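Mandelate racemase/muconate lactonizing enzyme (Polaromonas sp., PDB 2OG9) probably catalyses racemisation, or a related reaction begun by proton abstraction next to a carboxylate, in the manner of mandelate racemase. Local coordinates at residues Val18-Cys23 / Gly120-Ala125. Residues are numbered along the deposited sequence; the frame is centred on the assembly and turned at random.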
loop_
_atom_site.group_PDB
_atom_site.type_symbol
_atom_site.label_atom_id
_atom_site.label_comp_id
_atom_site.label_asym_id
_atom_site.label_seq_id
_atom_site.Cartn_x
_atom_site.Cartn_y
_atom_site.Cartn_z
ATOM N N VAL A 18 19.190 -46.934 -8.083
ATOM C CA VAL A 18 19.140 -45.947 -7.011
ATOM C C VAL A 18 19.287 -46.662 -5.680
ATOM O O VAL A 18 18.656 -47.692 -5.454
ATOM C CB VAL A 18 17.794 -45.175 -6.997
ATOM C CG1 VAL A 18 17.786 -44.177 -5.856
ATOM C CG2 VAL A 18 17.575 -44.462 -8.319
ATOM N N ARG A 19 20.133 -46.127 -4.805
ATOM C CA ARG A 19 20.325 -46.712 -3.484
ATOM C C ARG A 19 20.238 -45.642 -2.405
ATOM O O ARG A 19 20.877 -44.597 -2.501
ATOM C CB ARG A 19 21.682 -47.421 -3.377
ATOM C CG ARG A 19 21.979 -47.927 -1.965
ATOM C CD ARG A 19 23.148 -48.914 -1.922
ATOM N NE ARG A 19 23.404 -49.370 -0.558
ATOM C CZ ARG A 19 24.024 -48.647 0.370
ATOM N NH1 ARG A 19 24.463 -47.430 0.076
ATOM N NH2 ARG A 19 24.193 -49.129 1.597
ATOM N N ILE A 20 19.437 -45.903 -1.381
ATOM C CA ILE A 20 19.300 -44.962 -0.281
ATOM C C ILE A 20 19.778 -45.618 0.999
ATOM O O ILE A 20 19.547 -46.805 1.227
ATOM C CB ILE A 20 17.851 -44.504 -0.088
ATOM C CG1 ILE A 20 16.931 -45.722 -0.017
ATOM C CG2 ILE A 20 17.466 -43.543 -1.202
ATOM C CD1 ILE A 20 15.518 -45.384 0.355
ATOM N N SER A 21 20.446 -44.831 1.831
ATOM C CA SER A 21 20.988 -45.321 3.087
ATOM C C SER A 21 20.692 -44.327 4.194
ATOM O O SER A 21 20.815 -43.123 3.991
ATOM C CB SER A 21 22.513 -45.474 2.982
ATOM O OG SER A 21 22.903 -46.117 1.785
ATOM N N SER A 22 20.308 -44.835 5.362
ATOM C CA SER A 22 20.047 -43.988 6.518
ATOM C C SER A 22 21.220 -44.240 7.457
ATOM O O SER A 22 21.297 -45.274 8.118
ATOM C CB SER A 22 18.730 -44.367 7.193
ATOM O OG SER A 22 18.420 -43.442 8.227
ATOM N N CYS A 23 22.132 -43.279 7.493
ATOM C CA CYS A 23 23.346 -43.364 8.293
ATOM C C CYS A 23 23.302 -42.483 9.537
ATOM O O CYS A 23 23.087 -41.280 9.441
ATOM C CB CYS A 23 24.528 -42.971 7.403
ATOM S SG CYS A 23 26.115 -42.875 8.223
ATOM N N GLY A 120 15.298 -34.005 -1.748
ATOM C CA GLY A 120 16.558 -33.281 -1.815
ATOM C C GLY A 120 17.795 -34.162 -1.886
ATOM O O GLY A 120 18.780 -33.780 -2.509
ATOM N N ALA A 121 17.762 -35.327 -1.248
ATOM C CA ALA A 121 18.916 -36.223 -1.292
ATOM C C ALA A 121 19.144 -36.652 -2.737
ATOM O O ALA A 121 20.291 -36.714 -3.204
ATOM C CB ALA A 121 18.681 -37.444 -0.411
ATOM N N PHE A 122 18.047 -36.939 -3.442
ATOM C CA PHE A 122 18.115 -37.354 -4.839
ATOM C C PHE A 122 18.531 -36.162 -5.695
ATOM O O PHE A 122 19.354 -36.288 -6.598
ATOM C CB PHE A 122 16.746 -37.862 -5.328
ATOM C CG PHE A 122 16.247 -39.090 -4.606
ATOM C CD1 PHE A 122 16.971 -40.276 -4.639
ATOM C CD2 PHE A 122 15.055 -39.054 -3.887
ATOM C CE1 PHE A 122 16.513 -41.414 -3.961
ATOM C CE2 PHE A 122 14.586 -40.186 -3.206
ATOM C CZ PHE A 122 15.321 -41.367 -3.244
ATOM N N ASP A 123 17.946 -35.007 -5.402
ATOM C CA ASP A 123 18.234 -33.780 -6.137
ATOM C C ASP A 123 19.726 -33.454 -6.098
ATOM O O ASP A 123 20.320 -33.126 -7.125
ATOM C CB ASP A 123 17.434 -32.621 -5.534
ATOM C CG ASP A 123 17.549 -31.348 -6.344
ATOM O OD1 ASP A 123 16.921 -31.261 -7.419
ATOM O OD2 ASP A 123 18.262 -30.425 -5.901
ATOM N N VAL A 124 20.334 -33.546 -4.920
ATOM C CA VAL A 124 21.756 -33.244 -4.810
ATOM C C VAL A 124 22.570 -34.231 -5.642
ATOM O O VAL A 124 23.514 -33.852 -6.343
ATOM C CB VAL A 124 22.232 -33.301 -3.345
ATOM C CG1 VAL A 124 23.735 -33.075 -3.281
ATOM C CG2 VAL A 124 21.521 -32.229 -2.527
ATOM N N ALA A 125 22.194 -35.500 -5.566
ATOM C CA ALA A 125 22.882 -36.538 -6.317
ATOM C C ALA A 125 22.802 -36.247 -7.821
ATOM O O ALA A 125 23.783 -36.420 -8.543
ATOM C CB ALA A 125 22.264 -37.903 -5.996
#
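The CA atoms of V18 and F122 lie 8.9 Å apart and those of I20 and A121 8.8 Å, so segments 18-23 and 120-125 meet through side chains alone, without a hydrogen bond between them. The principle at work is the alternation of an extended strand: V18 and I20, two positions apart, send their side chains to the helix, while R19 between them turns to the other face of the sheet, where its guanidinium group forms salt bridges with E53 and E378. With CG of F122 anti to its carbonyl carbon (chi1 -63°) and beside the backbone N, the far end of the ring reaches the strand. CE1 is the nearest ring atom to both aliphatic side chains: V18 CG1 lies 3.6 Å from F122 CE1, and I20 CG2 approaches F122 CE1 equally closely while also resting 3.7 Å from F122 CZ. Both methyls come at the ring obliquely. The V18 methyl gets there because CG1 stands anti to the backbone N (chi1 179°). A serine in place of F122 would probably leave both methyls without their partner on the helix and open a gap between helix and sheet. All three residues are buried, and the contact joins helix 114-133 to the antiparallel sheet of the capping domain of the enolase superfamily, in which strand 15-26 runs between strand 46-56 and the C-terminal edge strand 375-382. Around it, F122 also touches A52 of strand 46-56 and L87, V18 packs on I88, and I20 meets F77 and A80 of helix 73-83, which joins helix 114-133 in covering this face of the sheet.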